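Side-chain contacts in alternansucrase (Leuconostoc mesenteroides, PDB 6HVG), which is a large multidomain enzyme of glycoside hydrolase family 70, with a TIM-barrel catalytic core and choline-binding-type repeats: residues Q1269-A1274 / F1280-L1285; S402-D407 / D413-P418; V383-E388 / Y1304-Y1309. One frame throughout, in Å; residues are numbered along the deposited sequence.

In the fold
The three contacts cluster on one side of the chain's centre. Contact 1 is the middle member: its centre lies about 11 Å from that of contact 2 and about 14 Å from that of contact 3. Ile1273 and Leu1281 of contact 1 pack on Phe403 of contact 2. Contact 1 is probably joined to contact 3 by hydrogen bonds from Tyr1309 OH to Leu1281 O and from Leu1283 N to Ser1307 O. Contacts 2 and 3 do not touch; their nearest atoms are about 11 Å apart. None of the six segments supplies a ligand listed for the calcium ion, which is bound by Glu575, Asp581, Asn625 and Asp1159.

Contact 1. Residues Q1269-A1274 / F1280-L1285; sequences QYFNIA and FLPLQL
Phe1271 and Phe1280 lie with their rings close to parallel, the planes 15° apart. The rings are slid so far that they barely overlap, and their centroids are 5.3 Å apart. The touching corners are CD1 of Phe1271 and CD2 of Phe1280, at 3.4 Å. The amide of Gln1269 stacks over one face of the Phe1280 ring, its plane 13° from that of the ring. Gln1269 has CG anti to the backbone N (chi1 -174°) and is extended beyond it, which draws the chain out across the ring. Its CG sits 4.1 Å from the Phe1280 ring centroid as a CH-pi contact, and OE1 lies above the rim near CD1 and CE1. Tyr1309 stacks on the opposite face of Phe1280.

A second CH-pi contact lies deeper. Pro1282 CD covers a face of the Phe1271 ring, 4.0 Å from its centroid. Trp443 meets Phe1271 with the ring planes about perpendicular and also touches Pro1282.

The backbone makes a single antiparallel bridge, with Asn1272 and Phe1280 as a hydrogen-bonded pair. Both bonds, Asn1272 N to Phe1280 O and Phe1280 N to Asn1272 O, are 3.0 Å. The bridge closes a chain reversal in the long loop between strands 1248-1252 and 1291-1292, within the family 70 range. Beside it, Asn1272 OD1 accepts from Ala1274 N at 3.0 Å, an Asx turn in which the donor stands above the carbonyl plane.

Among apolar groups, the CG2 methyl of Ile1273 rests on the end of Leu1281, 3.9 Å from CD2.

Contact 2. Residues S402-D407 / D413-P418; sequences SFENVD and DTWYRP
Phe403 and Tyr416 lie side by side and point the same way. Their rings are nearly parallel, the planes 19° apart, but slid so that little overlaps. The closest touch is Phe403 CD1 against Tyr416 CB, at 3.5 Å. Tyr416 has CG between the backbone N and the carbonyl carbon (chi1 78°), which carries its ring alongside Phe403. Its OH bonds to Asn393 O and Thr442 OG1.

Glu404 and Trp415 form the second side-by-side pair, on the other face of the two paired chains. The Glu404 carboxylate and the Trp415 indole are turned nearly parallel, their planes 19° apart. Glu404 OE1 takes a weak bond from the backbone N of Trp415 at 3.3 Å. Glu404 OE2 has the stronger partner, a salt bridge to Arg502, which also makes a cation-pi contact with Trp415. Arg502 thus holds both members.

A single bridge, Phe403 with Tyr416, an antiparallel non-hydrogen-bonded pair, joins the loop after helix 390-393 to strand 415-416. Strand 415-416 pairs in turn with strand 437-438. Arg417 N donates to Ser402 O at 2.7 Å, and Glu404 N to Trp415 O at 3.0 Å.

Thr414 reaches across with OG1, which donates to Glu404 O at 3.0 Å from well above the carbonyl plane. The same OG1 is bonded to Thr411 N. Ser402 OG lies against Arg417 CB, 3.8 Å away, while the arginine's NH2 bonds to Ser431 O.

Contact 3. Residues V383-E388 / Y1304-Y1309; sequences VSQSNE and YSISGY
Gln385 NE2 donates to the backbone oxygen of Ile1306 at 2.8 Å. The bond is bent, with 134° at the hydrogen. The acceptor lies in the plane of the Gln385 amide, whereas the donor is somewhat tilted from the carbonyl plane of Ile1306. The glutamine has CG beside the backbone N (chi1 -70°) and runs out extended, which carries the amide across to the turn. The other end of that amide is also held, since OE1 bonds to Asn478 ND2. Partners at both polar ends would limit the amide's rotation.

The side chains of Gln385 and Ile1306 cross at about a right angle. The CG2 methyl of Ile1306 sits at the edge of the Gln385 amide, close to its plane, 4.0 Å from NE2. The contact between the segments is small, and its polar part is this one bond.

Ile1306 presents its carbonyl from a type I beta turn spanning Ser1305 to Gly1308. Gly1308 N closes the turn on Ser1305 O at 2.8 Å. Ser1305 N bonds to Tyr1309 O at 3.0 Å and ties the base. Gly1308 has a positive phi of 92°, at which a side chain would press on the carbonyl O of Ser1307. Ser1305 OG bonds to Asp1264 OD1.

The partners lie far apart in sequence, consistent with the U-shaped course of family 70 enzymes, in which most domains combine an N-terminal and a C-terminal piece of chain. Strand 383-384 pairs with strand 1291-1292, and the turn follows strand 1301-1304. Thr1292 touches both Gln385 and Ile1306, as does Gln474 of helix 474-495.

Contact 1. Residues Q1269-A1274 / F1280-L1285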
loop_
_atom_site.group_PDB
_atom_site.type_symbol
_atom_site.label_atom_id
_atom_site.label_comp_id
_atom_site.label_asym_id
_atom_site.label_seq_id
_atom_site.Cartn_x
_atom_site.Cartn_y
_atom_site.Cartn_z
ATOM N N GLN A 1269 33.659 -2.384 13.291
ATOM C CA GLN A 1269 33.861 -3.667 12.655
ATOM C C GLN A 1269 32.862 -4.670 13.213
ATOM O O GLN A 1269 32.538 -4.636 14.400
ATOM C CB GLN A 1269 35.290 -4.149 12.906
ATOM C CG GLN A 1269 35.660 -5.424 12.166
ATOM C CD GLN A 1269 37.080 -5.841 12.426
ATOM O OE1 GLN A 1269 37.802 -5.185 13.165
ATOM N NE2 GLN A 1269 37.484 -6.954 11.833
ATOM N N TYR A 1270 32.363 -5.557 12.353
ATOM C CA TYR A 1270 31.366 -6.538 12.769
ATOM C C TYR A 1270 32.076 -7.789 13.244
ATOM O O TYR A 1270 33.115 -8.150 12.715
ATOM C CB TYR A 1270 30.414 -6.873 11.617
ATOM C CG TYR A 1270 29.364 -5.801 11.276
ATOM C CD1 TYR A 1270 29.644 -4.781 10.374
ATOM C CD2 TYR A 1270 28.086 -5.826 11.831
ATOM C CE1 TYR A 1270 28.699 -3.826 10.044
ATOM C CE2 TYR A 1270 27.144 -4.863 11.506
ATOM C CZ TYR A 1270 27.461 -3.883 10.604
ATOM O OH TYR A 1270 26.543 -2.922 10.297
ATOM N N PHE A 1271 31.530 -8.466 14.236
ATOM C CA PHE A 1271 32.180 -9.688 14.715
ATOM C C PHE A 1271 32.062 -10.790 13.673
ATOM O O PHE A 1271 31.038 -10.912 13.001
ATOM C CB PHE A 1271 31.599 -10.138 16.073
ATOM C CG PHE A 1271 31.655 -9.064 17.134
ATOM C CD1 PHE A 1271 32.881 -8.560 17.538
ATOM C CD2 PHE A 1271 30.500 -8.521 17.668
ATOM C CE1 PHE A 1271 32.952 -7.556 18.468
ATOM C CE2 PHE A 1271 30.569 -7.515 18.616
ATOM C CZ PHE A 1271 31.789 -7.033 19.015
ATOM N N ASN A 1272 33.116 -11.584 13.533
ATOM C CA ASN A 1272 33.108 -12.714 12.612
ATOM C C ASN A 1272 34.003 -13.860 13.069
ATOM O O ASN A 1272 35.041 -13.632 13.695
ATOM C CB ASN A 1272 33.511 -12.257 11.201
ATOM C CG ASN A 1272 32.988 -13.190 10.116
ATOM O OD1 ASN A 1272 33.618 -14.182 9.788
ATOM N ND2 ASN A 1272 31.815 -12.886 9.582
ATOM N N ILE A 1273 33.607 -15.085 12.721
ATOM C CA ILE A 1273 34.324 -16.304 13.141
ATOM C C ILE A 1273 34.487 -17.359 12.031
ATOM O O ILE A 1273 34.794 -18.509 12.312
ATOM C CB ILE A 1273 33.582 -16.978 14.304
ATOM C CG1 ILE A 1273 32.096 -17.064 13.972
ATOM C CG2 ILE A 1273 33.815 -16.220 15.606
ATOM C CD1 ILE A 1273 31.424 -18.293 14.505
ATOM N N ALA A 1274 34.305 -16.969 10.772
ATOM C CA ALA A 1274 34.230 -17.935 9.672
ATOM C C ALA A 1274 35.583 -18.561 9.363
ATOM O O ALA A 1274 35.696 -19.783 9.235
ATOM C CB ALA A 1274 33.649 -17.281 8.427
ATOM N N PHE A 1280 37.218 -11.826 14.584
ATOM C CA PHE A 1280 37.037 -10.625 15.382
ATOM C C PHE A 1280 35.955 -10.922 16.404
ATOM O O PHE A 1280 34.807 -11.176 16.029
ATOM C CB PHE A 1280 36.650 -9.438 14.511
ATOM C CG PHE A 1280 36.568 -8.135 15.252
ATOM C CD1 PHE A 1280 37.715 -7.521 15.733
ATOM C CD2 PHE A 1280 35.350 -7.505 15.463
ATOM C CE1 PHE A 1280 37.651 -6.318 16.429
ATOM C CE2 PHE A 1280 35.277 -6.294 16.149
ATOM C CZ PHE A 1280 36.434 -5.697 16.625
ATOM N N LEU A 1281 36.328 -10.927 17.682
ATOM C CA LEU A 1281 35.380 -11.135 18.771
ATOM C C LEU A 1281 35.627 -10.125 19.874
ATOM O O LEU A 1281 36.682 -9.500 19.909
ATOM C CB LEU A 1281 35.531 -12.527 19.345
ATOM C CG LEU A 1281 34.981 -13.660 18.508
ATOM C CD1 LEU A 1281 35.655 -14.966 18.931
ATOM C CD2 LEU A 1281 33.468 -13.746 18.622
ATOM N N PRO A 1282 34.655 -9.956 20.786
ATOM C CA PRO A 1282 34.936 -9.174 21.966
ATOM C C PRO A 1282 36.043 -9.852 22.742
ATOM O O PRO A 1282 36.118 -11.068 22.723
ATOM C CB PRO A 1282 33.624 -9.226 22.754
ATOM C CG PRO A 1282 32.579 -9.604 21.776
ATOM C CD PRO A 1282 33.278 -10.475 20.784
ATOM N N LEU A 1283 36.896 -9.084 23.408
ATOM C CA LEU A 1283 38.058 -9.667 24.080
ATOM C C LEU A 1283 37.681 -10.561 25.263
ATOM O O LEU A 1283 38.423 -11.470 25.573
ATOM C CB LEU A 1283 39.037 -8.569 24.508
ATOM C CG LEU A 1283 39.724 -7.760 23.386
ATOM C CD1 LEU A 1283 40.421 -6.556 23.983
ATOM C CD2 LEU A 1283 40.703 -8.572 22.599
ATOM N N GLN A 1284 36.540 -10.319 25.914
ATOM C CA GLN A 1284 36.089 -11.158 27.040
ATOM C C GLN A 1284 35.972 -12.604 26.585
ATOM O O GLN A 1284 36.259 -13.540 27.359
ATOM C CB GLN A 1284 34.677 -10.780 27.537
ATOM C CG GLN A 1284 34.451 -9.355 27.957
ATOM C CD GLN A 1284 34.250 -8.433 26.800
ATOM O OE1 GLN A 1284 34.884 -8.581 25.743
ATOM N NE2 GLN A 1284 33.383 -7.443 26.999
ATOM N N LEU A 1285 35.480 -12.783 25.362
ATOM C CA LEU A 1285 35.179 -14.097 24.849
ATOM C C LEU A 1285 36.422 -14.881 24.500
ATOM O O LEU A 1285 36.346 -16.108 24.466
ATOM C CB LEU A 1285 34.249 -14.017 23.641
ATOM C CG LEU A 1285 32.761 -13.759 23.932
ATOM C CD1 LEU A 1285 32.188 -14.712 24.963
ATOM C CD2 LEU A 1285 32.572 -12.368 24.428
#

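Contact 2. Residues S402-D407 / D413-P418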
loop_
_atom_site.group_PDB
_atom_site.type_symbol
_atom_site.label_atom_id
_atom_site.label_comp_id
_atom_site.label_asym_id
_atom_site.label_seq_id
_atom_site.Cartn_x
_atom_site.Cartn_y
_atom_site.Cartn_z
ATOM N N SER A 402 31.476 -23.392 18.104
ATOM C CA SER A 402 31.123 -22.807 19.402
ATOM C C SER A 402 30.218 -21.578 19.332
ATOM O O SER A 402 29.843 -21.048 20.375
ATOM C CB SER A 402 32.399 -22.455 20.171
ATOM O OG SER A 402 33.071 -23.628 20.545
ATOM N N PHE A 403 29.870 -21.131 18.121
ATOM C CA PHE A 403 29.030 -19.933 17.939
ATOM C C PHE A 403 27.908 -20.157 16.940
ATOM O O PHE A 403 28.173 -20.501 15.796
ATOM C CB PHE A 403 29.880 -18.779 17.404
ATOM C CG PHE A 403 30.662 -18.036 18.451
ATOM C CD1 PHE A 403 30.025 -17.174 19.303
ATOM C CD2 PHE A 403 32.047 -18.177 18.539
ATOM C CE1 PHE A 403 30.744 -16.481 20.243
ATOM C CE2 PHE A 403 32.770 -17.482 19.472
ATOM C CZ PHE A 403 32.118 -16.628 20.326
ATOM N N GLU A 404 26.666 -19.934 17.355
ATOM C CA GLU A 404 25.546 -19.901 16.412
ATOM C C GLU A 404 25.693 -18.644 15.580
ATOM O O GLU A 404 25.956 -17.571 16.121
ATOM C CB GLU A 404 24.192 -19.912 17.142
ATOM C CG GLU A 404 23.838 -21.260 17.783
ATOM C CD GLU A 404 22.561 -21.224 18.613
ATOM O OE1 GLU A 404 21.931 -20.152 18.752
ATOM O OE2 GLU A 404 22.158 -22.292 19.115
ATOM N N ASN A 405 25.502 -18.757 14.274
ATOM C CA ASN A 405 25.832 -17.659 13.371
ATOM C C ASN A 405 25.126 -17.718 12.025
ATOM O O ASN A 405 24.493 -18.698 11.680
ATOM C CB ASN A 405 27.335 -17.661 13.128
ATOM C CG ASN A 405 27.787 -18.827 12.270
ATOM O OD1 ASN A 405 28.231 -18.653 11.128
ATOM N ND2 ASN A 405 27.694 -20.014 12.815
ATOM N N VAL A 406 25.264 -16.638 11.271
ATOM C CA VAL A 406 24.842 -16.560 9.876
ATOM C C VAL A 406 26.041 -16.029 9.100
ATOM O O VAL A 406 26.551 -14.944 9.393
ATOM C CB VAL A 406 23.653 -15.604 9.715
ATOM C CG1 VAL A 406 23.097 -15.651 8.290
ATOM C CG2 VAL A 406 22.564 -15.930 10.737
ATOM N N ASP A 407 26.494 -16.799 8.121
ATOM C CA ASP A 407 27.678 -16.464 7.286
ATOM C C ASP A 407 28.863 -15.956 8.077
ATOM O O ASP A 407 29.605 -15.087 7.611
ATOM C CB ASP A 407 27.317 -15.470 6.159
ATOM C CG ASP A 407 26.439 -16.093 5.088
ATOM O OD1 ASP A 407 26.285 -17.336 5.088
ATOM O OD2 ASP A 407 25.906 -15.340 4.244
ATOM N N ASP A 413 20.515 -12.811 19.237
ATOM C CA ASP A 413 19.978 -14.038 19.838
ATOM C C ASP A 413 20.912 -15.232 19.653
ATOM O O ASP A 413 20.524 -16.389 19.849
ATOM C CB ASP A 413 18.598 -14.347 19.246
ATOM C CG ASP A 413 18.631 -14.497 17.725
ATOM O OD1 ASP A 413 19.703 -14.340 17.114
ATOM O OD2 ASP A 413 17.584 -14.774 17.146
ATOM N N THR A 414 22.160 -14.960 19.264
ATOM C CA THR A 414 23.223 -15.984 19.210
ATOM C C THR A 414 23.455 -16.607 20.564
ATOM O O THR A 414 23.501 -15.908 21.581
ATOM C CB THR A 414 24.575 -15.385 18.749
ATOM O OG1 THR A 414 24.570 -15.206 17.336
ATOM C CG2 THR A 414 25.742 -16.318 19.082
ATOM N N TRP A 415 23.594 -17.928 20.558
ATOM C CA TRP A 415 24.091 -18.681 21.688
ATOM C C TRP A 415 25.479 -19.196 21.324
ATOM O O TRP A 415 25.753 -19.461 20.147
ATOM C CB TRP A 415 23.144 -19.842 22.004
ATOM C CG TRP A 415 21.855 -19.423 22.662
ATOM C CD1 TRP A 415 21.109 -18.309 22.384
ATOM C CD2 TRP A 415 21.157 -20.123 23.698
ATOM N NE1 TRP A 415 20.021 -18.263 23.199
ATOM C CE2 TRP A 415 20.023 -19.367 24.013
ATOM C CE3 TRP A 415 21.386 -21.308 24.394
ATOM C CZ2 TRP A 415 19.109 -19.762 25.001
ATOM C CZ3 TRP A 415 20.476 -21.701 25.385
ATOM C CH2 TRP A 415 19.352 -20.935 25.661
ATOM N N TYR A 416 26.347 -19.321 22.334
ATOM C CA TYR A 416 27.714 -19.800 22.149
ATOM C C TYR A 416 28.061 -20.871 23.181
ATOM O O TYR A 416 27.294 -21.104 24.117
ATOM C CB TYR A 416 28.722 -18.638 22.193
ATOM C CG TYR A 416 29.055 -18.123 23.569
ATOM C CD1 TYR A 416 28.118 -17.454 24.326
ATOM C CD2 TYR A 416 30.325 -18.313 24.119
ATOM C CE1 TYR A 416 28.424 -16.988 25.594
ATOM C CE2 TYR A 416 30.643 -17.838 25.382
ATOM C CZ TYR A 416 29.688 -17.178 26.113
ATOM O OH TYR A 416 29.992 -16.704 27.370
ATOM N N ARG A 417 29.208 -21.527 22.994
ATOM C CA ARG A 417 29.683 -22.548 23.915
ATOM C C ARG A 417 30.754 -21.958 24.812
ATOM O O ARG A 417 31.872 -21.747 24.357
ATOM C CB ARG A 417 30.250 -23.747 23.143
ATOM C CG ARG A 417 30.690 -24.908 24.032
ATOM C CD ARG A 417 31.553 -25.927 23.302
ATOM N NE ARG A 417 31.939 -27.036 24.187
ATOM C CZ ARG A 417 32.741 -28.040 23.842
ATOM N NH1 ARG A 417 33.279 -28.092 22.631
ATOM N NH2 ARG A 417 32.997 -29.001 24.718
ATOM N N PRO A 418 30.427 -21.683 26.087
ATOM C CA PRO A 418 31.489 -21.214 26.989
ATOM C C PRO A 418 32.428 -22.335 27.354
ATOM O O PRO A 418 32.027 -23.475 27.325
ATOM C CB PRO A 418 30.725 -20.745 28.241
ATOM C CG PRO A 418 29.470 -21.530 28.216
ATOM C CD PRO A 418 29.116 -21.680 26.757
#

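Contact 3. Residues V383-E388 / Y1304-Y1309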
loop_
_atom_site.group_PDB
_atom_site.type_symbol
_atom_site.label_atom_id
_atom_site.label_comp_id
_atom_site.label_asym_id
_atom_site.label_seq_id
_atom_site.Cartn_x
_atom_site.Cartn_y
_atom_site.Cartn_z
ATOM N N VAL A 383 38.076 0.965 33.190
ATOM C CA VAL A 383 38.091 -0.146 34.119
ATOM C C VAL A 383 38.356 -1.447 33.394
ATOM O O VAL A 383 37.987 -1.625 32.252
ATOM C CB VAL A 383 36.802 -0.297 34.952
ATOM C CG1 VAL A 383 36.610 0.901 35.856
ATOM C CG2 VAL A 383 35.596 -0.549 34.081
ATOM N N SER A 384 39.008 -2.354 34.089
ATOM C CA SER A 384 39.256 -3.690 33.596
ATOM C C SER A 384 38.089 -4.591 33.960
ATOM O O SER A 384 37.556 -4.519 35.065
ATOM C CB SER A 384 40.526 -4.227 34.232
ATOM O OG SER A 384 40.956 -5.407 33.584
ATOM N N GLN A 385 37.681 -5.431 33.029
ATOM C CA GLN A 385 36.525 -6.260 33.251
ATOM C C GLN A 385 36.876 -7.675 33.656
ATOM O O GLN A 385 36.027 -8.372 34.232
ATOM C CB GLN A 385 35.661 -6.255 31.989
ATOM C CG GLN A 385 34.988 -4.906 31.744
ATOM C CD GLN A 385 33.914 -4.954 30.696
ATOM O OE1 GLN A 385 32.734 -4.998 31.011
ATOM N NE2 GLN A 385 34.333 -4.954 29.433
ATOM N N SER A 386 38.115 -8.096 33.388
ATOM C CA SER A 386 38.513 -9.470 33.666
ATOM C C SER A 386 38.516 -9.789 35.159
ATOM O O SER A 386 38.890 -8.946 35.984
ATOM C CB SER A 386 39.865 -9.788 33.029
ATOM O OG SER A 386 40.883 -8.983 33.547
ATOM N N ASN A 387 38.078 -11.000 35.489
ATOM C CA ASN A 387 38.031 -11.481 36.856
ATOM C C ASN A 387 38.069 -13.026 36.878
ATOM O O ASN A 387 38.461 -13.634 35.892
ATOM C CB ASN A 387 36.811 -10.872 37.558
ATOM C CG ASN A 387 35.486 -11.256 36.908
ATOM O OD1 ASN A 387 35.402 -12.162 36.079
ATOM N ND2 ASN A 387 34.437 -10.609 37.343
ATOM N N GLU A 388 37.685 -13.639 37.993
ATOM C CA GLU A 388 37.707 -15.087 38.133
ATOM C C GLU A 388 36.767 -15.839 37.177
ATOM O O GLU A 388 36.982 -17.002 36.882
ATOM C CB GLU A 388 37.465 -15.508 39.601
ATOM C CG GLU A 388 36.047 -15.326 40.156
ATOM C CD GLU A 388 35.787 -13.943 40.758
ATOM O OE1 GLU A 388 36.592 -13.007 40.499
ATOM O OE2 GLU A 388 34.756 -13.802 41.460
ATOM N N TYR A 1304 37.139 3.340 25.412
ATOM C CA TYR A 1304 37.226 1.935 25.071
ATOM C C TYR A 1304 35.845 1.292 25.251
ATOM O O TYR A 1304 35.200 1.471 26.286
ATOM C CB TYR A 1304 38.264 1.240 25.961
ATOM C CG TYR A 1304 39.679 1.548 25.579
ATOM C CD1 TYR A 1304 40.285 2.757 25.936
ATOM C CD2 TYR A 1304 40.425 0.633 24.864
ATOM C CE1 TYR A 1304 41.593 3.037 25.571
ATOM C CE2 TYR A 1304 41.731 0.901 24.503
ATOM C CZ TYR A 1304 42.305 2.090 24.853
ATOM O OH TYR A 1304 43.589 2.306 24.447
ATOM N N SER A 1305 35.416 0.538 24.247
ATOM C CA SER A 1305 34.109 -0.112 24.264
ATOM C C SER A 1305 34.050 -1.313 25.204
ATOM O O SER A 1305 35.089 -1.764 25.678
ATOM C CB SER A 1305 33.763 -0.555 22.863
ATOM O OG SER A 1305 34.741 -1.463 22.393
ATOM N N ILE A 1306 32.843 -1.832 25.448
ATOM C CA ILE A 1306 32.673 -2.988 26.328
ATOM C C ILE A 1306 33.482 -4.194 25.840
ATOM O O ILE A 1306 33.830 -5.056 26.630
ATOM C CB ILE A 1306 31.198 -3.387 26.471
ATOM C CG1 ILE A 1306 30.467 -2.319 27.246
ATOM C CG2 ILE A 1306 31.047 -4.700 27.216
ATOM C CD1 ILE A 1306 29.078 -2.708 27.702
ATOM N N SER A 1307 33.772 -4.248 24.549
ATOM C CA SER A 1307 34.537 -5.332 23.983
ATOM C C SER A 1307 36.045 -5.101 24.064
ATOM O O SER A 1307 36.832 -5.953 23.648
ATOM C CB SER A 1307 34.139 -5.529 22.520
ATOM O OG SER A 1307 32.760 -5.857 22.413
ATOM N N GLY A 1308 36.455 -3.975 24.617
ATOM C CA GLY A 1308 37.859 -3.718 24.865
ATOM C C GLY A 1308 38.654 -2.998 23.803
ATOM O O GLY A 1308 39.872 -3.007 23.878
ATOM N N TYR A 1309 38.001 -2.363 22.838
ATOM C CA TYR A 1309 38.734 -1.729 21.723
ATOM C C TYR A 1309 38.607 -0.220 21.753
ATOM O O TYR A 1309 37.616 0.310 22.250
ATOM C CB TYR A 1309 38.236 -2.245 20.405
ATOM C CG TYR A 1309 38.329 -3.731 20.280
ATOM C CD1 TYR A 1309 39.535 -4.347 20.013
ATOM C CD2 TYR A 1309 37.186 -4.538 20.405
ATOM C CE1 TYR A 1309 39.623 -5.730 19.862
ATOM C CE2 TYR A 1309 37.260 -5.929 20.264
ATOM C CZ TYR A 1309 38.490 -6.516 19.994
ATOM O OH TYR A 1309 38.609 -7.875 19.866
#